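Local coordinates for blue-light-activated histidine kinase 2 (Erythrobacter litoralis HTCC2594, PDB 4R39), which senses blue light and, through the C-terminal histidine kinase part present here, uses ATP to phosphorylate a protein histidine, signalling tied to increased virulence in light, at residues V149-S154 with T165-G170; H100-G105 with A137-F142; K79-I84 with L224-R229. All coordinates share one frame; numbering follows the deposited sequence.

Interaction 1 (V149-S154 with T165-G170). With ANP (phosphoaminophosphonic acid-adenylate ester), chain F.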
loop_
_atom_site.group_PDB
_atom_site.type_symbol
_atom_site.label_atom_id
_atom_site.label_comp_id
_atom_site.label_asym_id
_atom_site.label_seq_id
_atom_site.Cartn_x
_atom_site.Cartn_y
_atom_site.Cartn_z
ATOM N N VAL A 149 -9.520 -1.361 -17.290
ATOM C CA VAL A 149 -9.596 -0.155 -16.482
ATOM C C VAL A 149 -9.327 -0.508 -15.029
ATOM O O VAL A 149 -9.854 -1.488 -14.515
ATOM C CB VAL A 149 -10.984 0.518 -16.591
ATOM C CG1 VAL A 149 -11.060 1.759 -15.702
ATOM C CG2 VAL A 149 -11.288 0.880 -18.039
ATOM N N VAL A 150 -8.491 0.291 -14.380
ATOM C CA VAL A 150 -8.325 0.211 -12.938
ATOM C C VAL A 150 -8.681 1.568 -12.357
ATOM O O VAL A 150 -8.305 2.601 -12.902
ATOM C CB VAL A 150 -6.889 -0.156 -12.518
ATOM C CG1 VAL A 150 -6.817 -0.339 -11.013
ATOM C CG2 VAL A 150 -6.437 -1.425 -13.213
ATOM N N GLN A 151 -9.417 1.560 -11.257
ATOM C CA GLN A 151 -9.743 2.794 -10.563
ATOM C C GLN A 151 -9.338 2.690 -9.105
ATOM O O GLN A 151 -9.741 1.769 -8.409
ATOM C CB GLN A 151 -11.235 3.095 -10.682
ATOM C CG GLN A 151 -11.742 3.037 -12.114
ATOM C CD GLN A 151 -12.896 3.986 -12.367
ATOM O OE1 GLN A 151 -12.726 5.034 -13.000
ATOM N NE2 GLN A 151 -14.082 3.620 -11.887
ATOM N N LEU A 152 -8.515 3.635 -8.664
ATOM C CA LEU A 152 -8.171 3.775 -7.258
ATOM C C LEU A 152 -8.926 4.973 -6.693
ATOM O O LEU A 152 -8.841 6.069 -7.237
ATOM C CB LEU A 152 -6.659 3.959 -7.095
ATOM C CG LEU A 152 -6.139 4.387 -5.719
ATOM C CD1 LEU A 152 -6.404 3.318 -4.677
ATOM C CD2 LEU A 152 -4.650 4.710 -5.788
ATOM N N ARG A 153 -9.681 4.751 -5.622
ATOM C CA ARG A 153 -10.382 5.826 -4.922
ATOM C C ARG A 153 -10.013 5.811 -3.452
ATOM O O ARG A 153 -9.797 4.755 -2.866
ATOM C CB ARG A 153 -11.898 5.665 -5.027
ATOM C CG ARG A 153 -12.528 6.268 -6.256
ATOM C CD ARG A 153 -14.007 5.914 -6.334
ATOM N NE ARG A 153 -14.335 5.337 -7.635
ATOM C CZ ARG A 153 -14.607 4.054 -7.858
ATOM N NH1 ARG A 153 -14.622 3.168 -6.866
ATOM N NH2 ARG A 153 -14.884 3.651 -9.093
ATOM N N SER A 154 -9.944 6.997 -2.868
ATOM C CA SER A 154 -9.715 7.150 -1.443
ATOM C C SER A 154 -10.625 8.274 -0.982
ATOM O O SER A 154 -10.351 9.448 -1.241
ATOM C CB SER A 154 -8.246 7.481 -1.175
ATOM O OG SER A 154 -7.970 7.531 0.212
ATOM N N THR A 165 -10.801 2.089 -2.325
ATOM C CA THR A 165 -11.301 1.126 -3.300
ATOM C C THR A 165 -10.310 0.932 -4.438
ATOM O O THR A 165 -9.706 1.893 -4.912
ATOM C CB THR A 165 -12.636 1.600 -3.916
ATOM O OG1 THR A 165 -13.609 1.771 -2.881
ATOM C CG2 THR A 165 -13.168 0.592 -4.946
ATOM N N VAL A 166 -10.155 -0.315 -4.873
ATOM C CA VAL A 166 -9.445 -0.620 -6.112
ATOM C C VAL A 166 -10.337 -1.506 -6.974
ATOM O O VAL A 166 -10.750 -2.578 -6.549
ATOM C CB VAL A 166 -8.083 -1.286 -5.846
ATOM C CG1 VAL A 166 -7.427 -1.719 -7.156
ATOM C CG2 VAL A 166 -7.175 -0.327 -5.086
ATOM N N GLU A 167 -10.622 -1.037 -8.183
ATOM C CA GLU A 167 -11.636 -1.619 -9.057
ATOM C C GLU A 167 -11.031 -2.081 -10.386
ATOM O O GLU A 167 -10.329 -1.314 -11.027
ATOM C CB GLU A 167 -12.686 -0.545 -9.360
ATOM C CG GLU A 167 -14.027 -0.685 -8.654
ATOM C CD GLU A 167 -15.088 0.239 -9.236
ATOM O OE1 GLU A 167 -14.849 0.809 -10.326
ATOM O OE2 GLU A 167 -16.162 0.394 -8.609
ATOM N N ASP A 168 -11.311 -3.316 -10.799
ATOM C CA ASP A 168 -10.959 -3.805 -12.140
ATOM C C ASP A 168 -12.202 -4.034 -12.969
ATOM O O ASP A 168 -13.279 -4.257 -12.424
ATOM C CB ASP A 168 -10.311 -5.186 -12.089
ATOM C CG ASP A 168 -9.030 -5.203 -11.345
ATOM O OD1 ASP A 168 -8.261 -4.238 -11.501
ATOM O OD2 ASP A 168 -8.794 -6.190 -10.618
ATOM N N ASP A 169 -12.032 -4.047 -14.287
ATOM C CA ASP A 169 -13.045 -4.600 -15.176
ATOM C C ASP A 169 -12.502 -5.850 -15.867
ATOM O O ASP A 169 -13.063 -6.332 -16.850
ATOM C CB ASP A 169 -13.492 -3.566 -16.207
ATOM C CG ASP A 169 -12.415 -3.242 -17.227
ATOM O OD1 ASP A 169 -11.228 -3.560 -16.994
ATOM O OD2 ASP A 169 -12.764 -2.644 -18.266
ATOM N N GLY A 170 -11.410 -6.379 -15.327
ATOM C CA GLY A 170 -10.685 -7.452 -15.975
ATOM C C GLY A 170 -11.124 -8.860 -15.631
ATOM O O GLY A 170 -12.309 -9.176 -15.540
HETATM P PG ANP F . 3.057 -11.073 -4.638
HETATM O O1G ANP F . 3.773 -11.513 -3.405
HETATM O O2G ANP F . 1.758 -10.276 -4.246
HETATM O O3G ANP F . 4.008 -10.121 -5.467
HETATM P PB ANP F . 0.993 -12.531 -5.869
HETATM O O1B ANP F . 0.750 -13.579 -6.902
HETATM O O2B ANP F . 0.462 -11.169 -6.415
HETATM N N3B ANP F . 2.642 -12.435 -5.557
HETATM P PA ANP F . -1.097 -12.231 -4.096
HETATM O O1A ANP F . -0.971 -10.758 -4.075
HETATM O O2A ANP F . -1.477 -12.841 -2.744
HETATM O O3A ANP F . 0.264 -12.926 -4.543
HETATM O "O5'" ANP F . -2.148 -12.635 -5.196
HETATM C "C5'" ANP F . -2.769 -13.928 -5.136
HETATM C "C4'" ANP F . -3.239 -14.335 -6.509
HETATM O "O4'" ANP F . -4.575 -13.837 -6.728
HETATM C "C3'" ANP F . -2.428 -13.812 -7.689
HETATM O "O3'" ANP F . -1.316 -14.658 -7.958
HETATM C "C2'" ANP F . -3.448 -13.843 -8.825
HETATM O "O2'" ANP F . -3.517 -15.132 -9.423
HETATM C "C1'" ANP F . -4.760 -13.519 -8.096
HETATM N N9 ANP F . -5.177 -12.124 -8.181
HETATM C C8 ANP F . -4.922 -11.127 -7.274
HETATM N N7 ANP F . -5.433 -9.965 -7.598
HETATM C C5 ANP F . -6.070 -10.214 -8.807
HETATM C C6 ANP F . -6.807 -9.388 -9.677
HETATM N N6 ANP F . -7.035 -8.091 -9.457
HETATM N N1 ANP F . -7.311 -9.951 -10.797
HETATM C C2 ANP F . -7.087 -11.249 -11.023
HETATM N N3 ANP F . -6.409 -12.124 -10.275
HETATM C C4 ANP F . -5.922 -11.539 -9.174
#

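Interaction 2 (H100-G105 with A137-F142). With ANP (phosphoaminophosphonic acid-adenylate ester), chain F.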
loop_
_atom_site.group_PDB
_atom_site.type_symbol
_atom_site.label_atom_id
_atom_site.label_comp_id
_atom_site.label_asym_id
_atom_site.label_seq_id
_atom_site.Cartn_x
_atom_site.Cartn_y
_atom_site.Cartn_z
ATOM N N HIS A 100 3.298 3.543 -14.051
ATOM C CA HIS A 100 4.455 3.817 -14.892
ATOM C C HIS A 100 5.287 2.557 -15.140
ATOM O O HIS A 100 5.685 2.289 -16.272
ATOM C CB HIS A 100 5.327 4.902 -14.274
ATOM C CG HIS A 100 6.376 5.426 -15.202
ATOM N ND1 HIS A 100 7.701 5.541 -14.838
ATOM C CD2 HIS A 100 6.299 5.857 -16.483
ATOM C CE1 HIS A 100 8.391 6.029 -15.852
ATOM N NE2 HIS A 100 7.565 6.228 -16.863
ATOM N N ILE A 101 5.550 1.793 -14.082
ATOM C CA ILE A 101 6.353 0.575 -14.195
ATOM C C ILE A 101 5.535 -0.608 -14.701
ATOM O O ILE A 101 5.913 -1.261 -15.670
ATOM C CB ILE A 101 6.983 0.177 -12.832
ATOM C CG1 ILE A 101 7.916 1.276 -12.322
ATOM C CG2 ILE A 101 7.762 -1.137 -12.943
ATOM C CD1 ILE A 101 9.010 1.666 -13.298
ATOM N N ASP A 102 4.421 -0.882 -14.033
ATOM C CA ASP A 102 3.663 -2.105 -14.268
ATOM C C ASP A 102 2.494 -1.904 -15.230
ATOM O O ASP A 102 1.751 -2.845 -15.514
ATOM C CB ASP A 102 3.154 -2.661 -12.937
ATOM C CG ASP A 102 4.280 -3.134 -12.035
ATOM O OD1 ASP A 102 5.269 -3.699 -12.555
ATOM O OD2 ASP A 102 4.176 -2.942 -10.805
ATOM N N GLY A 103 2.334 -0.683 -15.732
ATOM C CA GLY A 103 1.249 -0.383 -16.648
ATOM C C GLY A 103 1.512 -0.938 -18.030
ATOM O O GLY A 103 2.512 -1.606 -18.264
ATOM N N ARG A 104 0.609 -0.641 -18.954
ATOM C CA ARG A 104 0.650 -1.225 -20.282
ATOM C C ARG A 104 -0.357 -0.507 -21.157
ATOM O O ARG A 104 -1.325 0.062 -20.658
ATOM C CB ARG A 104 0.293 -2.705 -20.194
ATOM C CG ARG A 104 0.377 -3.465 -21.498
ATOM C CD ARG A 104 -0.346 -4.790 -21.377
ATOM N NE ARG A 104 -1.709 -4.719 -21.897
ATOM C CZ ARG A 104 -2.648 -5.632 -21.664
ATOM N NH1 ARG A 104 -2.383 -6.688 -20.906
ATOM N NH2 ARG A 104 -3.859 -5.484 -22.184
ATOM N N GLY A 105 -0.127 -0.530 -22.462
ATOM C CA GLY A 105 -1.027 0.118 -23.393
ATOM C C GLY A 105 -2.434 -0.414 -23.233
ATOM O O GLY A 105 -2.626 -1.588 -22.924
ATOM N N ALA A 137 -3.909 -5.678 -9.552
ATOM C CA ALA A 137 -4.776 -5.350 -10.672
ATOM C C ALA A 137 -3.984 -5.346 -11.971
ATOM O O ALA A 137 -4.316 -6.062 -12.912
ATOM C CB ALA A 137 -5.432 -4.005 -10.454
ATOM N N LEU A 138 -2.918 -4.555 -12.017
ATOM C CA LEU A 138 -2.144 -4.416 -13.246
ATOM C C LEU A 138 -1.381 -5.681 -13.630
ATOM O O LEU A 138 -1.164 -5.939 -14.811
ATOM C CB LEU A 138 -1.190 -3.228 -13.137
ATOM C CG LEU A 138 -1.956 -1.904 -13.117
ATOM C CD1 LEU A 138 -1.116 -0.801 -12.517
ATOM C CD2 LEU A 138 -2.417 -1.534 -14.520
ATOM N N GLN A 139 -0.980 -6.470 -12.640
ATOM C CA GLN A 139 -0.205 -7.678 -12.900
ATOM C C GLN A 139 -1.076 -8.842 -13.348
ATOM O O GLN A 139 -0.682 -9.613 -14.217
ATOM C CB GLN A 139 0.567 -8.103 -11.653
ATOM C CG GLN A 139 1.857 -7.345 -11.422
ATOM C CD GLN A 139 2.591 -7.826 -10.183
ATOM O OE1 GLN A 139 2.058 -8.616 -9.397
ATOM N NE2 GLN A 139 3.815 -7.348 -9.999
ATOM N N HIS A 140 -2.258 -8.965 -12.755
ATOM C CA HIS A 140 -3.055 -10.183 -12.877
ATOM C C HIS A 140 -4.378 -10.011 -13.625
ATOM O O HIS A 140 -4.815 -10.921 -14.322
ATOM C CB HIS A 140 -3.347 -10.752 -11.487
ATOM C CG HIS A 140 -2.123 -11.002 -10.661
ATOM N ND1 HIS A 140 -1.134 -11.885 -11.040
ATOM C CD2 HIS A 140 -1.738 -10.498 -9.464
ATOM C CE1 HIS A 140 -0.188 -11.908 -10.116
ATOM N NE2 HIS A 140 -0.532 -11.076 -9.149
ATOM N N ALA A 141 -5.018 -8.856 -13.478
ATOM C CA ALA A 141 -6.392 -8.695 -13.951
ATOM C C ALA A 141 -6.525 -8.710 -15.470
ATOM O O ALA A 141 -7.629 -8.889 -15.986
ATOM C CB ALA A 141 -7.003 -7.418 -13.397
ATOM N N PHE A 142 -5.417 -8.535 -16.184
ATOM C CA PHE A 142 -5.477 -8.351 -17.634
ATOM C C PHE A 142 -4.546 -9.284 -18.420
ATOM O O PHE A 142 -4.122 -8.942 -19.527
ATOM C CB PHE A 142 -5.180 -6.887 -17.971
ATOM C CG PHE A 142 -5.955 -5.904 -17.129
ATOM C CD1 PHE A 142 -7.331 -5.790 -17.265
ATOM C CD2 PHE A 142 -5.314 -5.098 -16.202
ATOM C CE1 PHE A 142 -8.050 -4.893 -16.491
ATOM C CE2 PHE A 142 -6.029 -4.199 -15.427
ATOM C CZ PHE A 142 -7.398 -4.096 -15.574
HETATM P PG ANP F . 3.057 -11.073 -4.638
HETATM O O1G ANP F . 3.773 -11.513 -3.405
HETATM O O2G ANP F . 1.758 -10.276 -4.246
HETATM O O3G ANP F . 4.008 -10.121 -5.467
HETATM P PB ANP F . 0.993 -12.531 -5.869
HETATM O O1B ANP F . 0.750 -13.579 -6.902
HETATM O O2B ANP F . 0.462 -11.169 -6.415
HETATM N N3B ANP F . 2.642 -12.435 -5.557
HETATM P PA ANP F . -1.097 -12.231 -4.096
HETATM O O1A ANP F . -0.971 -10.758 -4.075
HETATM O O2A ANP F . -1.477 -12.841 -2.744
HETATM O O3A ANP F . 0.264 -12.926 -4.543
HETATM O "O5'" ANP F . -2.148 -12.635 -5.196
HETATM C "C5'" ANP F . -2.769 -13.928 -5.136
HETATM C "C4'" ANP F . -3.239 -14.335 -6.509
HETATM O "O4'" ANP F . -4.575 -13.837 -6.728
HETATM C "C3'" ANP F . -2.428 -13.812 -7.689
HETATM O "O3'" ANP F . -1.316 -14.658 -7.958
HETATM C "C2'" ANP F . -3.448 -13.843 -8.825
HETATM O "O2'" ANP F . -3.517 -15.132 -9.423
HETATM C "C1'" ANP F . -4.760 -13.519 -8.096
HETATM N N9 ANP F . -5.177 -12.124 -8.181
HETATM C C8 ANP F . -4.922 -11.127 -7.274
HETATM N N7 ANP F . -5.433 -9.965 -7.598
HETATM C C5 ANP F . -6.070 -10.214 -8.807
HETATM C C6 ANP F . -6.807 -9.388 -9.677
HETATM N N6 ANP F . -7.035 -8.091 -9.457
HETATM N N1 ANP F . -7.311 -9.951 -10.797
HETATM C C2 ANP F . -7.087 -11.249 -11.023
HETATM N N3 ANP F . -6.409 -12.124 -10.275
HETATM C C4 ANP F . -5.922 -11.539 -9.174
#

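Interaction 3 (K79-I84 with L224-R229)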
loop_
_atom_site.group_PDB
_atom_site.type_symbol
_atom_site.label_atom_id
_atom_site.label_comp_id
_atom_site.label_asym_id
_atom_site.label_seq_id
_atom_site.Cartn_x
_atom_site.Cartn_y
_atom_site.Cartn_z
ATOM N N LYS A 79 4.494 13.593 17.606
ATOM C CA LYS A 79 3.993 12.411 18.291
ATOM C C LYS A 79 3.471 11.403 17.274
ATOM O O LYS A 79 2.952 11.780 16.224
ATOM C CB LYS A 79 2.893 12.798 19.284
ATOM C CG LYS A 79 3.404 13.616 20.460
ATOM C CD LYS A 79 2.315 13.928 21.474
ATOM C CE LYS A 79 2.919 14.469 22.763
ATOM N NZ LYS A 79 3.876 15.586 22.515
ATOM N N ALA A 80 3.632 10.122 17.588
ATOM C CA ALA A 80 3.200 9.042 16.706
ATOM C C ALA A 80 1.717 9.139 16.332
ATOM O O ALA A 80 1.303 8.619 15.298
ATOM C CB ALA A 80 3.487 7.697 17.354
ATOM N N THR A 81 0.929 9.808 17.171
ATOM C CA THR A 81 -0.509 9.926 16.942
ATOM C C THR A 81 -0.886 11.165 16.127
ATOM O O THR A 81 -2.041 11.321 15.722
ATOM C CB THR A 81 -1.285 9.970 18.273
ATOM O OG1 THR A 81 -0.674 10.919 19.158
ATOM C CG2 THR A 81 -1.302 8.599 18.934
ATOM N N ASP A 82 0.082 12.043 15.888
ATOM C CA ASP A 82 -0.190 13.289 15.181
ATOM C C ASP A 82 -0.442 13.062 13.693
ATOM O O ASP A 82 0.323 12.377 13.012
ATOM C CB ASP A 82 0.960 14.283 15.379
ATOM C CG ASP A 82 1.009 14.850 16.792
ATOM O OD1 ASP A 82 0.057 14.614 17.569
ATOM O OD2 ASP A 82 1.995 15.543 17.125
ATOM N N LYS A 83 -1.534 13.645 13.204
ATOM C CA LYS A 83 -1.886 13.581 11.793
ATOM C C LYS A 83 -0.991 14.537 11.015
ATOM O O LYS A 83 -1.194 15.750 11.049
ATOM C CB LYS A 83 -3.353 13.963 11.609
ATOM C CG LYS A 83 -4.308 13.158 12.474
ATOM C CD LYS A 83 -5.732 13.658 12.344
ATOM C CE LYS A 83 -6.686 12.838 13.196
ATOM N NZ LYS A 83 -8.102 13.262 13.004
ATOM N N ILE A 84 0.001 13.988 10.323
ATOM C CA ILE A 84 1.043 14.802 9.707
ATOM C C ILE A 84 1.358 14.406 8.263
ATOM O O ILE A 84 2.023 15.154 7.546
ATOM C CB ILE A 84 2.345 14.717 10.525
ATOM C CG1 ILE A 84 2.757 13.257 10.713
ATOM C CG2 ILE A 84 2.158 15.369 11.883
ATOM C CD1 ILE A 84 4.233 13.080 10.939
ATOM N N LEU A 224 -5.290 3.071 18.363
ATOM C CA LEU A 224 -4.502 1.924 17.918
ATOM C C LEU A 224 -3.007 2.164 18.103
ATOM O O LEU A 224 -2.287 1.306 18.605
ATOM C CB LEU A 224 -4.776 1.624 16.443
ATOM C CG LEU A 224 -6.187 1.172 16.062
ATOM C CD1 LEU A 224 -6.295 1.018 14.555
ATOM C CD2 LEU A 224 -6.558 -0.126 16.752
ATOM N N ILE A 225 -2.553 3.342 17.693
ATOM C CA ILE A 225 -1.135 3.679 17.706
ATOM C C ILE A 225 -0.579 3.758 19.133
ATOM O O ILE A 225 0.534 3.298 19.396
ATOM C CB ILE A 225 -0.898 4.998 16.929
ATOM C CG1 ILE A 225 -1.179 4.770 15.441
ATOM C CG2 ILE A 225 0.527 5.503 17.095
ATOM C CD1 ILE A 225 -1.375 6.041 14.642
ATOM N N ALA A 226 -1.357 4.320 20.054
ATOM C CA ALA A 226 -0.914 4.468 21.438
ATOM C C ALA A 226 -1.021 3.158 22.230
ATOM O O ALA A 226 -0.305 2.966 23.215
ATOM C CB ALA A 226 -1.696 5.573 22.126
ATOM N N ASP A 227 -1.913 2.266 21.803
ATOM C CA ASP A 227 -2.026 0.944 22.417
ATOM C C ASP A 227 -0.766 0.130 22.159
ATOM O O ASP A 227 -0.399 -0.736 22.951
ATOM C CB ASP A 227 -3.231 0.176 21.867
ATOM C CG ASP A 227 -4.556 0.697 22.397
ATOM O OD1 ASP A 227 -4.566 1.374 23.448
ATOM O OD2 ASP A 227 -5.594 0.414 21.757
ATOM N N GLU A 228 -0.106 0.415 21.042
ATOM C CA GLU A 228 1.120 -0.281 20.671
ATOM C C GLU A 228 2.307 0.222 21.488
ATOM O O GLU A 228 3.440 -0.198 21.262
ATOM C CB GLU A 228 1.407 -0.083 19.181
ATOM C CG GLU A 228 0.355 -0.680 18.253
ATOM C CD GLU A 228 0.542 -0.252 16.813
ATOM O OE1 GLU A 228 1.332 0.682 16.572
ATOM O OE2 GLU A 228 -0.099 -0.846 15.921
ATOM N N ARG A 229 2.039 1.119 22.433
ATOM C CA ARG A 229 3.090 1.759 23.212
ATOM C C ARG A 229 2.676 1.867 24.677
ATOM O O ARG A 229 2.968 2.857 25.347
ATOM C CB ARG A 229 3.376 3.148 22.637
ATOM C CG ARG A 229 3.521 3.160 21.115
ATOM C CD ARG A 229 3.792 4.559 20.576
ATOM N NE ARG A 229 4.529 4.549 19.310
ATOM C CZ ARG A 229 4.038 4.119 18.150
ATOM N NH1 ARG A 229 2.806 3.635 18.080
ATOM N NH2 ARG A 229 4.789 4.159 17.057
#

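Interaction 1 (V149-S154 with T165-G170)
E167 OE1 takes two donors from the neighbouring strand: R153 NH2 reaches it at 3.1 Å as a salt bridge, and Q151 NE2 adds a weak hydrogen bond at 3.3 Å. The arginine comes in from above the carboxylate, which stands at 80° to the guanidinium, so one oxygen rather than a flat two-pronged pair carries the bond. Bent at the CG-CD bond (chi3 -128°), the R153 chain swings its head across the strand, where NH1 also lies beside T165 CG2. The amide oxygen of Q151 is held from the other side of the strand by N110. Long, flexible polar chains suit this partly exposed face.

Beneath them the backbones pair antiparallel, with Q151 N bonded to E167 O at 3.0 Å and R153 N to T165 O at 2.9 Å. On the other face V150, L152 and V166 turn beta-branched and leucine methyls toward helix 120-140; L152 CD1 meets V166 CG2 at 3.7 Å. At the end of the pairing D169 OD1 accepts V149 N at 2.8 Å. D168 shares the apolar face, but its carboxylate serves the nucleotide: OD2 accepts the adenine amino group N6 at 2.8 Å. This hairpin of strands 148-156 and 161-168, ending in an aspartate that reads adenine, is characteristic of the Bergerat ATP-binding fold.

Interaction 2 (H100-G105 with A137-F142)
The C-terminal end of helix 120-140, which lines the nucleotide pocket of the kinase's ATP-binding domain, is flanked on its outer side by the last turn of helix 87-102 and the loop that follows. L138 points toward that loop: its CB lies 3.8 Å from D102 O, and its CD2 is 4.4 Å from the CA of G103, the first residue to leave the helical conformation. L138 also packs on I107 and V109 of the edge strand, a place where a branched apolar chain fits well.

Farther along, the polar link is a single one. R104 NH1 donates to F142 O at 3.2 Å, with the oxygen lying at the edge of the guanidinium, close to its plane, while the donor is tilted 33° from the carbonyl plane. The arginine's CG stands anti to the backbone N (chi1 -176°) and the chain bends at CG-CD, carrying the head across to the carbonyl. Its NH2 is held by R145 O, and NE adds a weak bond to G105 O, so three backbone carbonyls surround the head, a task that suits the several donors of an arginine.

In this Bergerat fold helix 120-140 supplies part of the nucleotide pocket, including N136 and H140. H140 NE2 donates to O2B of the bound ATP analogue at 2.9 Å. The imidazole is sandwiched: Q139 CB sits over one face and the ribose C2' over the opposite one, with C2' 3.6 Å from H140 CG. Small side chains suit the adenine side, where A141 CA comes within 3.5 Å of N1 and A137 CA within 3.8 Å of N6.

Interaction 3 (K79-I84 with L224-R229)
A80 lays its methyl over one face of the R229 guanidinium, with CB 3.7 Å from CZ and close to the centre of the group. Such a small apolar chain can sit over the face of the delocalised cation without hindering the donors at its edge. One of these, R229 NH1, turns back to hydrogen-bond I225 O, which lies near the guanidinium plane. NH2 forms a salt bridge with E121 of helix 120-140, so a bond to I225 O at the edge, an ion pair and a methyl over one face together help to fix the head.

The same A80 CB touches I225 CG2, also at 3.7 Å. I225 holds that methyl anti to its backbone nitrogen and beside its carbonyl carbon, where it meets A80 and comes 4.0 Å from T81 CG2. A branched chain suits this buried position: both CG2 and CD1 approach A80, and the side chain also packs on P119, E121 and T122. T81 CG2 also comes within 4.4 Å of A226 CB.

A80 and T81 are the two central residues of a type I beta turn from K79 to D82, closed by D82 N bonding to K79 O at 2.9 Å. The contact is a surface junction in which this turn, in the loop after helix 58-75, rests against the C-terminal end of helix 221-227.

Interactions 1 and 2 are neighbours on the same side of the chain's centre, their own centres 12 Å apart, and both reach the bound nucleotide. They meet where D168 packs on A137 and A141 and V150 on F142, joining the sheet to helix 120-140. Interaction 1 is partly buried and relies on strand pairing, with the R153-E167 salt bridge on the more open face and D168 on the buried one, bonded to the nucleotide. Interaction 2 is a surface contact with little apolar overlap and one side-chain-to-backbone bond. Interaction 3, across the chain's centre, with its own centre about 30 Å from that of interaction 1, is also superficial; methyl contacts carry it, with no hydrogen bond between its segments.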